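Local coordinates for beta-galacturonidase (Eisenbergiella tayi, PDB 6NCW), which hydrolyses beta-galacturonides as a glycoside hydrolase of family 2 and may also have the beta-glucuronidase activity common in that family, at residues L20-T25 with E32-A37; H24-Q29 with R53-Y58; L70-V75 with L112-D117; P40-N45 with F284-P289; F62-N67 with V142-L147. All coordinates share one frame; numbering follows the deposited sequence.

Contact 1. Residues L20-T25 with E32-A37; sequences LWNFHT and EAVIQA
Segments 20-25 and 35-37 run antiparallel as the two arms of a beta hairpin, their short axes 4.6 Å apart at closest and 134° between N-to-C directions, a twisted ribbon. The hairpin forms one edge of the six-stranded sheet in the N-terminal beta-sandwich. Trp-21 and Ala-37 are a hydrogen-bonded pair (Trp-21 N to Ala-37 O and Ala-37 N to Trp-21 O, both 2.9 Å), as are Phe-23 and Ile-35. Asn-22 and Gln-36 between them are non-hydrogen-bonded and put their amides side by side on the face away from Phe-23 and Ile-35, where Gln-36 NE2 bonds to Glu-325 O of the second subunit. With CG anti to its backbone N (chi1 173°), Phe-23 lays its ring alongside Ile-35, whose CG1 meets the ring edge 3.8 Å from Phe-23 CD1; Ala-37 CB touches Phe-23 CB at 3.6 Å. His-24 takes the crowded position, CG between the backbone N and the carbonyl carbon (chi1 62°), and its ND1 donates 3.2 Å to Thr-25 O from above that carbonyl plane. Glu-32 OE1, bonded to Thr-28 OG1, also accepts from a water at 2.6 Å, hydrogen-bonded in turn to Thr-25 OG1.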
# COMPACT_ATOMS: atom_id res chain seq x y z
N LEU A 20 7.72 25.76 -22.85
CA LEU A 20 6.66 24.99 -23.48
C LEU A 20 6.81 25.09 -25.00
O LEU A 20 6.97 26.18 -25.54
CB LEU A 20 5.29 25.50 -23.03
CG LEU A 20 5.02 25.57 -21.52
CD1 LEU A 20 3.57 25.91 -21.23
CD2 LEU A 20 5.40 24.25 -20.83
N TRP A 21 6.77 23.93 -25.68
CA TRP A 21 6.66 23.85 -27.13
C TRP A 21 5.29 23.30 -27.48
O TRP A 21 4.59 22.72 -26.65
CB TRP A 21 7.72 22.94 -27.75
CG TRP A 21 9.17 23.29 -27.56
CD1 TRP A 21 9.74 23.97 -26.51
CD2 TRP A 21 10.23 22.96 -28.46
NE1 TRP A 21 11.11 24.08 -26.71
CE2 TRP A 21 11.43 23.47 -27.90
CE3 TRP A 21 10.29 22.27 -29.69
CZ2 TRP A 21 12.66 23.30 -28.52
CZ3 TRP A 21 11.51 22.11 -30.30
CH2 TRP A 21 12.68 22.62 -29.71
N ASN A 22 4.91 23.45 -28.75
CA ASN A 22 3.67 22.84 -29.22
C ASN A 22 3.94 21.39 -29.58
O ASN A 22 4.93 21.09 -30.24
CB ASN A 22 3.12 23.59 -30.44
CG ASN A 22 2.46 24.88 -30.06
OD1 ASN A 22 1.88 25.01 -28.98
ND2 ASN A 22 2.53 25.85 -30.94
N PHE A 23 3.02 20.51 -29.16
CA PHE A 23 3.18 19.07 -29.24
C PHE A 23 1.92 18.42 -29.79
O PHE A 23 0.81 18.75 -29.37
CB PHE A 23 3.50 18.47 -27.86
CG PHE A 23 3.52 16.95 -27.82
CD1 PHE A 23 2.42 16.23 -27.38
CD2 PHE A 23 4.66 16.26 -28.19
CE1 PHE A 23 2.45 14.83 -27.32
CE2 PHE A 23 4.70 14.86 -28.15
CZ PHE A 23 3.59 14.14 -27.71
N HIS A 24 2.10 17.48 -30.71
CA HIS A 24 1.02 16.60 -31.13
C HIS A 24 1.62 15.32 -31.70
O HIS A 24 2.71 15.35 -32.28
CB HIS A 24 0.08 17.30 -32.14
CG HIS A 24 0.74 17.69 -33.42
ND1 HIS A 24 0.86 16.83 -34.49
CD2 HIS A 24 1.29 18.87 -33.82
CE1 HIS A 24 1.46 17.46 -35.49
NE2 HIS A 24 1.73 18.69 -35.10
N THR A 25 0.94 14.19 -31.46
CA THR A 25 1.31 12.93 -32.10
C THR A 25 0.98 12.99 -33.60
O THR A 25 0.12 13.75 -34.04
CB THR A 25 0.57 11.74 -31.46
OG1 THR A 25 -0.84 11.90 -31.65
CG2 THR A 25 0.89 11.62 -29.98
N GLU A 32 -5.32 15.85 -34.59
CA GLU A 32 -4.79 15.57 -33.26
C GLU A 32 -4.78 16.86 -32.47
O GLU A 32 -4.47 17.92 -33.02
CB GLU A 32 -3.38 14.99 -33.32
CG GLU A 32 -3.28 13.73 -34.13
CD GLU A 32 -3.70 12.50 -33.34
OE1 GLU A 32 -3.21 11.39 -33.66
OE2 GLU A 32 -4.51 12.64 -32.39
N ALA A 33 -5.13 16.78 -31.19
CA ALA A 33 -5.02 17.93 -30.30
C ALA A 33 -3.59 18.44 -30.26
O ALA A 33 -2.64 17.65 -30.12
CB ALA A 33 -5.47 17.53 -28.89
N VAL A 34 -3.42 19.75 -30.37
CA VAL A 34 -2.14 20.38 -30.08
C VAL A 34 -2.14 20.79 -28.62
O VAL A 34 -3.04 21.50 -28.15
CB VAL A 34 -1.88 21.58 -31.01
CG1 VAL A 34 -0.57 22.25 -30.65
CG2 VAL A 34 -1.86 21.12 -32.46
N ILE A 35 -1.15 20.32 -27.86
CA ILE A 35 -1.05 20.66 -26.45
C ILE A 35 0.28 21.36 -26.21
O ILE A 35 1.21 21.27 -27.02
CB ILE A 35 -1.22 19.42 -25.53
CG1 ILE A 35 -0.04 18.48 -25.65
CG2 ILE A 35 -2.48 18.64 -25.92
CD1 ILE A 35 0.61 18.13 -24.33
N GLN A 36 0.37 22.09 -25.10
CA GLN A 36 1.62 22.76 -24.74
C GLN A 36 2.39 21.84 -23.80
O GLN A 36 1.95 21.56 -22.68
CB GLN A 36 1.33 24.12 -24.10
CG GLN A 36 0.70 25.10 -25.10
CD GLN A 36 0.22 26.36 -24.42
OE1 GLN A 36 -0.77 26.35 -23.70
NE2 GLN A 36 0.96 27.46 -24.62
N ALA A 37 3.53 21.37 -24.26
CA ALA A 37 4.29 20.35 -23.57
C ALA A 37 5.62 20.91 -23.08
O ALA A 37 6.19 21.81 -23.72
CB ALA A 37 4.55 19.16 -24.50
O HOH W 1 -1.74 14.83 -29.97
O HOH W 2 -1.19 9.79 -33.72

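Contact 2. Residues H24-Q29 with R53-Y58; sequences HTIGTQ and RGQASY
The imidazole of His-24 lies over Ser-57, so that Ser-57 CB sits beneath one ring face, 4.1 Å from the ring centroid and 24° off its normal: a CH-pi contact displaced toward the rim. Beside it on the same face of the sheet, Ile-26 and Gln-55 cross obliquely. Ile-26 CG1, set between backbone N and carbonyl carbon, rests on Gln-55 CB at 3.5 Å, and Ile-26 CD1 touches both Gln-55 CB and OE1. On the other face Ala-56 offers only a methyl, and the non-hydrogen-bonded pair Thr-25 and Ala-56 draws in to a CA to CA distance of 3.9 Å. The strands 19-26 and 55-63 are antiparallel neighbours in the six-stranded sheet. Ser-57 N to His-24 O is short and nearly straight (2.7 Å, 177°), while His-24 N to Ser-57 O is longer at 3.1 Å. Further on, Ile-26 N approaches Gln-55 O from above the carbonyl plane, and the hydroxyl of Tyr-52 binds the same oxygen. The hydroxyl of Ser-57 is hydrogen-bonded to Glu-113 OE2 on the next strand; the serine thus splits its roles, polar end to the carboxylate and methylene to the imidazole, and the pairing itself rests on the backbone.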
# COMPACT_ATOMS: atom_id res chain seq x y z
N HIS A 24 2.10 17.48 -30.71
CA HIS A 24 1.02 16.60 -31.13
C HIS A 24 1.62 15.32 -31.70
O HIS A 24 2.71 15.35 -32.28
CB HIS A 24 0.08 17.30 -32.14
CG HIS A 24 0.74 17.69 -33.42
ND1 HIS A 24 0.86 16.83 -34.49
CD2 HIS A 24 1.29 18.87 -33.82
CE1 HIS A 24 1.46 17.46 -35.49
NE2 HIS A 24 1.73 18.69 -35.10
N THR A 25 0.94 14.19 -31.46
CA THR A 25 1.31 12.93 -32.10
C THR A 25 0.98 12.99 -33.60
O THR A 25 0.12 13.75 -34.04
CB THR A 25 0.57 11.74 -31.46
OG1 THR A 25 -0.84 11.90 -31.65
CG2 THR A 25 0.89 11.62 -29.98
N ILE A 26 1.67 12.16 -34.39
CA ILE A 26 1.38 12.07 -35.81
C ILE A 26 1.25 10.61 -36.23
O ILE A 26 1.70 9.69 -35.55
CB ILE A 26 2.44 12.77 -36.68
CG1 ILE A 26 3.82 12.17 -36.45
CG2 ILE A 26 2.48 14.25 -36.38
CD1 ILE A 26 4.93 12.95 -37.17
N GLY A 27 0.59 10.40 -37.37
CA GLY A 27 0.37 9.08 -37.93
C GLY A 27 -1.09 8.69 -38.04
O GLY A 27 -1.44 7.52 -37.86
N THR A 28 -1.97 9.66 -38.34
CA THR A 28 -3.41 9.41 -38.41
C THR A 28 -4.03 10.26 -39.52
O THR A 28 -3.39 11.14 -40.11
CB THR A 28 -4.11 9.71 -37.07
OG1 THR A 28 -3.60 10.94 -36.52
CG2 THR A 28 -3.90 8.57 -36.08
N GLN A 29 -5.30 9.96 -39.82
CA GLN A 29 -6.03 10.70 -40.84
C GLN A 29 -6.66 11.97 -40.29
O GLN A 29 -6.78 12.96 -41.01
CB GLN A 29 -7.13 9.84 -41.47
CG GLN A 29 -6.63 8.61 -42.20
CD GLN A 29 -6.18 8.93 -43.61
OE1 GLN A 29 -4.98 8.95 -43.90
NE2 GLN A 29 -7.14 9.15 -44.51
N ARG A 53 3.40 5.01 -28.26
CA ARG A 53 4.63 4.66 -28.96
C ARG A 53 4.45 4.95 -30.45
O ARG A 53 3.49 4.46 -31.06
CB ARG A 53 5.03 3.19 -28.76
CG ARG A 53 6.37 2.91 -29.44
CD ARG A 53 7.20 1.83 -28.80
NE ARG A 53 7.07 1.74 -27.34
CZ ARG A 53 7.96 2.19 -26.45
NH1 ARG A 53 9.06 2.82 -26.85
NH2 ARG A 53 7.75 2.02 -25.16
N GLY A 54 5.35 5.75 -31.01
CA GLY A 54 5.17 6.25 -32.36
C GLY A 54 5.98 7.52 -32.56
O GLY A 54 6.92 7.79 -31.82
N GLN A 55 5.58 8.28 -33.58
CA GLN A 55 6.13 9.60 -33.86
C GLN A 55 5.28 10.70 -33.24
O GLN A 55 4.05 10.58 -33.15
CB GLN A 55 6.20 9.87 -35.37
CG GLN A 55 7.01 8.89 -36.18
CD GLN A 55 6.90 9.21 -37.66
OE1 GLN A 55 5.80 9.42 -38.17
NE2 GLN A 55 8.04 9.29 -38.34
N ALA A 56 5.93 11.80 -32.89
CA ALA A 56 5.21 12.99 -32.46
C ALA A 56 6.01 14.22 -32.89
O ALA A 56 7.21 14.12 -33.15
CB ALA A 56 4.97 12.98 -30.95
N SER A 57 5.35 15.37 -32.96
CA SER A 57 6.00 16.60 -33.40
C SER A 57 6.07 17.61 -32.26
O SER A 57 5.07 17.89 -31.60
CB SER A 57 5.28 17.21 -34.60
OG SER A 57 5.29 18.63 -34.52
N TYR A 58 7.26 18.19 -32.07
CA TYR A 58 7.48 19.34 -31.19
C TYR A 58 7.86 20.55 -32.03
O TYR A 58 8.72 20.45 -32.91
CB TYR A 58 8.62 19.08 -30.19
CG TYR A 58 8.35 18.05 -29.11
CD1 TYR A 58 8.08 18.46 -27.80
CD2 TYR A 58 8.42 16.68 -29.37
CE1 TYR A 58 7.85 17.53 -26.79
CE2 TYR A 58 8.19 15.75 -28.36
CZ TYR A 58 7.91 16.18 -27.07
OH TYR A 58 7.67 15.26 -26.06
O HOH W 3 2.80 7.03 -35.08

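Contact 3. Residues L70-V75 with L112-D117; sequences LEFKGV and LEVIAD
Two sheets of the N-terminal beta-sandwich, the sugar-binding domain of family 2 enzymes, meet here face to face in a fully apolar core. Strand 68-72 belongs to the four-stranded sheet and strand 109-117 to the six-stranded one; their short axes approach to 11.6 Å and cross at -29°, so every link is made by side chains. Phe-72 and Val-114 reach toward each other tip to tip: the ring, with CG anti to its carbonyl carbon, brings CE2 to 3.7 Å from Val-114 CG2. Leu-112 CD1 lies at the edge of the same ring, 4.4 Å from Phe-72 CZ, while its CD2 methyl meets Leu-70 CD2. Trp-21 packs on both Leu-112 and Val-114, and the ring of Phe-98 lies nearly parallel to that of Phe-72. On the outer side of strand 68-72, Lys-73 NZ forms a salt bridge with Glu-71 OE2 at 2.8 Å and a second with Glu-317, tying the strand end to a helix of the barrel domain. Beyond residue 72 the two segments come closer, and Val-75, with CG1 anti to the backbone N (chi1 -180°), sets that methyl 3.8 Å from Ala-116 CB.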
# COMPACT_ATOMS: atom_id res chain seq x y z
N LEU A 70 22.15 24.64 -33.87
CA LEU A 70 21.19 24.11 -32.90
C LEU A 70 21.79 22.86 -32.27
O LEU A 70 22.05 21.88 -32.97
CB LEU A 70 19.86 23.77 -33.57
CG LEU A 70 19.12 24.96 -34.18
CD1 LEU A 70 18.32 24.50 -35.39
CD2 LEU A 70 18.21 25.57 -33.14
N GLU A 71 22.04 22.91 -30.96
CA GLU A 71 22.51 21.74 -30.23
C GLU A 71 21.36 21.07 -29.49
O GLU A 71 20.64 21.72 -28.72
CB GLU A 71 23.63 22.07 -29.25
CG GLU A 71 24.15 20.77 -28.58
CD GLU A 71 25.26 20.98 -27.58
OE1 GLU A 71 25.49 22.14 -27.16
OE2 GLU A 71 25.90 19.97 -27.19
N PHE A 72 21.20 19.78 -29.72
CA PHE A 72 20.21 18.96 -29.03
C PHE A 72 20.94 18.01 -28.07
O PHE A 72 21.76 17.20 -28.51
CB PHE A 72 19.37 18.18 -30.03
CG PHE A 72 18.54 19.08 -30.91
CD1 PHE A 72 19.09 19.63 -32.06
CD2 PHE A 72 17.23 19.39 -30.57
CE1 PHE A 72 18.34 20.48 -32.88
CE2 PHE A 72 16.47 20.25 -31.38
CZ PHE A 72 17.03 20.79 -32.53
N LYS A 73 20.65 18.13 -26.78
CA LYS A 73 21.34 17.30 -25.80
C LYS A 73 20.75 15.90 -25.70
O LYS A 73 21.46 14.98 -25.28
CB LYS A 73 21.33 17.97 -24.42
CG LYS A 73 22.17 19.24 -24.33
CD LYS A 73 23.66 18.95 -24.48
CE LYS A 73 24.47 20.23 -24.23
NZ LYS A 73 25.94 20.02 -24.39
N GLY A 74 19.49 15.71 -26.05
CA GLY A 74 18.94 14.38 -26.19
C GLY A 74 17.53 14.39 -26.72
O GLY A 74 16.67 15.10 -26.20
N VAL A 75 17.26 13.61 -27.76
CA VAL A 75 15.91 13.39 -28.27
C VAL A 75 15.66 11.89 -28.26
O VAL A 75 16.42 11.12 -28.88
CB VAL A 75 15.72 13.96 -29.69
CG1 VAL A 75 14.30 13.72 -30.18
CG2 VAL A 75 16.07 15.47 -29.76
N LEU A 112 11.02 26.10 -35.82
CA LEU A 112 11.75 24.89 -35.47
C LEU A 112 10.75 23.78 -35.19
O LEU A 112 9.81 23.96 -34.41
CB LEU A 112 12.63 25.11 -34.24
CG LEU A 112 13.41 23.87 -33.77
CD1 LEU A 112 14.29 23.31 -34.87
CD2 LEU A 112 14.25 24.23 -32.55
N GLU A 113 10.94 22.63 -35.83
CA GLU A 113 10.10 21.48 -35.59
C GLU A 113 10.98 20.25 -35.45
O GLU A 113 11.86 20.03 -36.28
CB GLU A 113 9.07 21.26 -36.70
CG GLU A 113 8.23 19.99 -36.50
CD GLU A 113 7.15 19.82 -37.56
OE1 GLU A 113 7.36 20.29 -38.71
OE2 GLU A 113 6.09 19.22 -37.25
N VAL A 114 10.75 19.48 -34.39
CA VAL A 114 11.47 18.24 -34.14
C VAL A 114 10.46 17.10 -34.18
O VAL A 114 9.46 17.13 -33.46
CB VAL A 114 12.21 18.27 -32.80
CG1 VAL A 114 13.01 16.99 -32.60
CG2 VAL A 114 13.10 19.48 -32.73
N ILE A 115 10.71 16.13 -35.04
CA ILE A 115 9.93 14.89 -35.06
C ILE A 115 10.69 13.90 -34.19
O ILE A 115 11.82 13.52 -34.51
CB ILE A 115 9.74 14.35 -36.49
CG1 ILE A 115 9.32 15.46 -37.46
CG2 ILE A 115 8.72 13.22 -36.49
CD1 ILE A 115 7.95 16.00 -37.20
N ALA A 116 10.09 13.50 -33.07
CA ALA A 116 10.66 12.51 -32.18
C ALA A 116 9.91 11.20 -32.34
O ALA A 116 8.68 11.20 -32.51
CB ALA A 116 10.58 12.95 -30.72
N ASP A 117 10.64 10.10 -32.25
CA ASP A 117 10.10 8.78 -32.52
C ASP A 117 10.71 7.78 -31.53
O ASP A 117 11.93 7.71 -31.42
CB ASP A 117 10.43 8.37 -33.96
CG ASP A 117 9.80 7.07 -34.37
OD1 ASP A 117 9.00 6.51 -33.57
OD2 ASP A 117 10.10 6.60 -35.48

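Contact 4. Residues P40-N45 with F284-P289; sequences PGCWEN and FGCALP
With SG anti to its carbonyl carbon (chi1 -65°), Cys-42 points its thiol at the loop 284-289, and Cys-286 turns its own SG into the crowded position between N and C (chi1 66°), so the two sulfurs meet side by side. Cys-42 SG and Cys-286 SG lie 3.7 Å apart: van der Waals neighbours, far too distant for a disulfide. Cys-42 SG also acts as an acceptor, for Cys-286 N donates to it at 3.5 Å with an angle of 152°, and it touches Ala-287 CB at 4.1 Å. One sulfur therefore accepts from a backbone N-H and also packs against a methyl group. The N-H is presented by a type II' turn from Phe-284 to Ala-287, closed by Ala-287 N to Phe-284 O at 2.8 Å. Gly-285 takes the positive phi of its second position, which favours glycine, and a CB there would run into Cys-42 CB. Farther along, Ala-287 CB rests against Gly-41 N at 3.7 Å and Pro-40 CB at 4.3 Å, Pro-40 following a cis peptide bond. A water accepts from Cys-42 N at 2.9 Å and may give a weak bond to Phe-284 O, one of several acceptors competing for its protons. The segment 40-45 belongs to the loop between strands 35-39 and 55-63 of the N-terminal sandwich and ends in a 3-10 turn, whereas 284-289 lies in the TIM-barrel domain after strand 268-276, with Pro-289 at the N-cap of helix 290-302; Phe-284 and Pro-289 also pack on Ser-291 of the second subunit.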
# COMPACT_ATOMS: atom_id res chain seq x y z
N PRO A 40 12.84 20.31 -21.50
CA PRO A 40 12.87 18.85 -21.64
C PRO A 40 11.62 18.17 -21.08
O PRO A 40 10.94 18.74 -20.23
CB PRO A 40 14.10 18.43 -20.81
CG PRO A 40 14.25 19.52 -19.81
CD PRO A 40 13.85 20.79 -20.54
N GLY A 41 11.33 16.97 -21.57
CA GLY A 41 10.17 16.20 -21.12
C GLY A 41 10.07 14.90 -21.89
O GLY A 41 10.67 14.73 -22.96
N CYS A 42 9.29 13.98 -21.34
CA CYS A 42 8.95 12.74 -22.02
C CYS A 42 7.44 12.68 -22.16
O CYS A 42 6.73 12.94 -21.20
CB CYS A 42 9.45 11.51 -21.25
SG CYS A 42 11.23 11.45 -21.16
N TRP A 43 6.96 12.31 -23.35
CA TRP A 43 5.51 12.38 -23.51
C TRP A 43 4.79 11.27 -22.77
O TRP A 43 3.57 11.37 -22.60
CB TRP A 43 5.11 12.39 -24.98
CG TRP A 43 5.37 11.13 -25.74
CD1 TRP A 43 4.90 9.87 -25.45
CD2 TRP A 43 6.13 11.01 -26.93
NE1 TRP A 43 5.33 8.98 -26.40
CE2 TRP A 43 6.09 9.65 -27.32
CE3 TRP A 43 6.87 11.92 -27.71
CZ2 TRP A 43 6.76 9.17 -28.47
CZ3 TRP A 43 7.53 11.45 -28.85
CH2 TRP A 43 7.47 10.08 -29.21
N GLU A 44 5.49 10.25 -22.28
CA GLU A 44 4.84 9.25 -21.44
C GLU A 44 4.37 9.85 -20.12
O GLU A 44 3.54 9.25 -19.43
CB GLU A 44 5.76 8.06 -21.17
CG GLU A 44 5.90 7.13 -22.37
CD GLU A 44 7.04 7.53 -23.31
OE1 GLU A 44 7.54 8.69 -23.22
OE2 GLU A 44 7.45 6.68 -24.12
N ASN A 45 4.86 11.02 -19.77
CA ASN A 45 4.40 11.76 -18.60
C ASN A 45 3.28 12.73 -18.92
O ASN A 45 2.74 13.34 -17.98
CB ASN A 45 5.60 12.50 -17.99
CG ASN A 45 6.74 11.55 -17.68
OD1 ASN A 45 7.88 11.80 -18.05
ND2 ASN A 45 6.40 10.40 -17.05
N PHE A 284 8.99 12.21 -14.36
CA PHE A 284 9.84 12.89 -15.33
C PHE A 284 10.38 11.96 -16.40
O PHE A 284 11.09 12.43 -17.30
CB PHE A 284 10.98 13.62 -14.60
CG PHE A 284 10.49 14.48 -13.47
CD1 PHE A 284 9.58 15.50 -13.73
CD2 PHE A 284 10.90 14.26 -12.16
CE1 PHE A 284 9.09 16.31 -12.70
CE2 PHE A 284 10.42 15.05 -11.12
CZ PHE A 284 9.51 16.08 -11.39
N GLY A 285 10.04 10.66 -16.36
CA GLY A 285 10.53 9.76 -17.39
C GLY A 285 12.04 9.69 -17.30
O GLY A 285 12.61 9.45 -16.24
N CYS A 286 12.74 9.94 -18.41
CA CYS A 286 14.18 10.07 -18.34
C CYS A 286 14.62 11.52 -18.41
O CYS A 286 15.81 11.80 -18.54
CB CYS A 286 14.87 9.26 -19.44
SG CYS A 286 14.59 9.82 -21.19
N ALA A 287 13.67 12.45 -18.31
CA ALA A 287 13.98 13.88 -18.35
C ALA A 287 13.95 14.44 -16.92
O ALA A 287 13.08 15.24 -16.54
CB ALA A 287 13.00 14.61 -19.26
N LEU A 288 14.93 14.01 -16.13
CA LEU A 288 14.93 14.47 -14.74
C LEU A 288 15.52 15.87 -14.64
O LEU A 288 16.60 16.13 -15.19
CB LEU A 288 15.73 13.53 -13.86
CG LEU A 288 15.01 12.29 -13.34
CD1 LEU A 288 14.74 11.31 -14.46
CD2 LEU A 288 15.90 11.69 -12.28
N PRO A 289 14.86 16.79 -13.95
CA PRO A 289 15.43 18.12 -13.74
C PRO A 289 16.54 18.08 -12.69
O PRO A 289 16.71 17.11 -11.94
CB PRO A 289 14.25 18.93 -13.24
CG PRO A 289 13.43 17.92 -12.50
CD PRO A 289 13.53 16.67 -13.33
O HOH W 4 8.62 14.30 -18.58

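Contact 5. Residues F62-N67 with V142-L147; sequences FEAKGN and VVLEEL
Leu-144, with CG anti to its backbone N (chi1 169°), brings its CD2 methyl against the end of strand 55-63, across from its own sheet: Phe-62 CD1 lies 3.6 Å away, Glu-63 O 3.7 Å and Ala-64 CB 4.0 Å. The side chains of Phe-62 and Leu-144 cross at about a right angle. Next to this apolar patch Glu-146 stretches beyond CG toward the backbone of Lys-65, whose N gives OE1 a weak hydrogen bond at 3.5 Å. The Lys-65 chain, bent at chi3 and chi4, crosses the Glu-146 chain obliquely, yet NZ stays 4.2 Å from Glu-146 OE1, opposite charges near each other but short of a salt bridge. Where the chain turns its corner at Asn-67, Leu-147 N donates to Asn-67 O in the carbonyl plane, a short bond of 2.6 Å at 165°. One water bridges from Asn-67 N, 3.0 Å away, to Leu-147 O, and another lies between Lys-65 O and Leu-147 O. Farther out, Asn-67 is anchored at both ends of its amide, OD1 by Asp-104 N and ND2 by Gly-148 O. Phe-62 is backed by the ring of His-110, Leu-144 by Leu-70, and Glu-145 turns the other way to salt bridges with Arg-69 and Arg-11. The corner is thus held by backbone, water and Asn-67 amide bonds, beside the apolar contacts of Leu-144, while the Lys-65 and Glu-146 charges probably add a modest electrostatic attraction.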
# COMPACT_ATOMS: atom_id res chain seq x y z
N PHE A 62 11.94 30.65 -33.12
CA PHE A 62 13.13 31.30 -32.60
C PHE A 62 13.52 32.42 -33.55
O PHE A 62 13.05 32.48 -34.69
CB PHE A 62 14.29 30.32 -32.39
CG PHE A 62 14.85 29.73 -33.65
CD1 PHE A 62 16.01 30.25 -34.23
CD2 PHE A 62 14.25 28.63 -34.24
CE1 PHE A 62 16.54 29.70 -35.39
CE2 PHE A 62 14.78 28.07 -35.41
CZ PHE A 62 15.92 28.61 -35.99
N GLU A 63 14.38 33.30 -33.07
CA GLU A 63 14.83 34.47 -33.81
C GLU A 63 16.34 34.40 -33.98
O GLU A 63 17.07 34.24 -32.99
CB GLU A 63 14.43 35.75 -33.07
CG GLU A 63 14.76 37.03 -33.81
CD GLU A 63 14.01 38.22 -33.25
OE1 GLU A 63 13.27 38.04 -32.25
OE2 GLU A 63 14.15 39.34 -33.80
N ALA A 64 16.80 34.50 -35.22
CA ALA A 64 18.22 34.32 -35.49
C ALA A 64 18.53 34.78 -36.90
O ALA A 64 17.65 34.87 -37.76
CB ALA A 64 18.65 32.87 -35.31
N LYS A 65 19.83 35.01 -37.15
CA LYS A 65 20.36 35.48 -38.42
C LYS A 65 21.74 34.87 -38.65
O LYS A 65 22.49 34.61 -37.71
CB LYS A 65 20.49 37.01 -38.45
CG LYS A 65 21.47 37.54 -37.38
CD LYS A 65 22.09 38.89 -37.72
CE LYS A 65 21.40 40.04 -36.99
NZ LYS A 65 21.38 39.84 -35.51
N GLY A 66 22.08 34.68 -39.92
CA GLY A 66 23.44 34.28 -40.23
C GLY A 66 23.66 32.80 -40.02
O GLY A 66 22.77 31.98 -40.20
N ASN A 67 24.89 32.46 -39.65
CA ASN A 67 25.25 31.07 -39.38
C ASN A 67 24.80 30.70 -37.97
O ASN A 67 25.16 31.37 -36.99
CB ASN A 67 26.76 30.86 -39.52
CG ASN A 67 27.24 30.97 -40.95
OD1 ASN A 67 26.48 30.83 -41.90
ND2 ASN A 67 28.54 31.21 -41.10
N VAL A 142 17.93 22.05 -25.32
CA VAL A 142 18.12 22.52 -26.70
C VAL A 142 18.71 23.92 -26.66
O VAL A 142 18.23 24.78 -25.89
CB VAL A 142 16.80 22.52 -27.50
CG1 VAL A 142 17.03 23.07 -28.90
CG2 VAL A 142 16.20 21.12 -27.58
N VAL A 143 19.74 24.16 -27.47
CA VAL A 143 20.49 25.41 -27.42
C VAL A 143 20.61 25.98 -28.83
O VAL A 143 21.01 25.26 -29.76
CB VAL A 143 21.90 25.22 -26.82
CG1 VAL A 143 22.66 26.55 -26.85
CG2 VAL A 143 21.80 24.72 -25.40
N LEU A 144 20.27 27.26 -28.99
CA LEU A 144 20.49 28.00 -30.23
C LEU A 144 21.73 28.88 -30.09
O LEU A 144 21.83 29.66 -29.14
CB LEU A 144 19.28 28.88 -30.57
CG LEU A 144 19.53 29.91 -31.71
CD1 LEU A 144 19.66 29.23 -33.07
CD2 LEU A 144 18.44 31.00 -31.74
N GLU A 145 22.66 28.74 -31.02
CA GLU A 145 23.90 29.50 -31.04
C GLU A 145 24.01 30.23 -32.37
O GLU A 145 23.76 29.65 -33.43
CB GLU A 145 25.11 28.59 -30.86
CG GLU A 145 25.12 27.81 -29.55
CD GLU A 145 26.27 26.83 -29.50
OE1 GLU A 145 26.86 26.59 -30.58
OE2 GLU A 145 26.59 26.30 -28.41
N GLU A 146 24.37 31.51 -32.30
CA GLU A 146 24.61 32.32 -33.49
C GLU A 146 26.11 32.41 -33.69
O GLU A 146 26.83 32.85 -32.79
CB GLU A 146 23.95 33.69 -33.35
CG GLU A 146 22.47 33.63 -33.73
CD GLU A 146 21.71 34.94 -33.62
OE1 GLU A 146 21.89 35.82 -34.50
OE2 GLU A 146 20.91 35.07 -32.67
N LEU A 147 26.58 31.94 -34.84
CA LEU A 147 28.00 31.80 -35.11
C LEU A 147 28.48 32.87 -36.08
O LEU A 147 27.69 33.59 -36.72
CB LEU A 147 28.30 30.42 -35.69
CG LEU A 147 27.81 29.23 -34.85
CD1 LEU A 147 28.06 27.95 -35.60
CD2 LEU A 147 28.53 29.21 -33.51
O HOH W 5 24.94 34.56 -36.85
O HOH W 6 27.06 34.46 -39.50

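Contacts 1 and 2 share strand 19-26 and lay three strands of one sheet side by side, their centres about 10 Å apart; Phe-23 packs on Ala-56 and Tyr-58. Contact 3 stacks that sheet on the opposing one, about 15 Å from contact 1 centre to centre, with Trp-21 reaching Leu-112 and Val-114. Contact 5, about 15 Å from contact 3 centre to centre, closes the far end of the same sandwich, where Leu-112 meets Phe-62. Contact 4 ties the sandwich to the barrel domain, its Trp-43 touching Phe-23 and Ala-56. All five lie away from the galacturonate site, although one ligand-binding residue, Asp-131, lies in the stretch of chain that links strands 109-117 and 142-147.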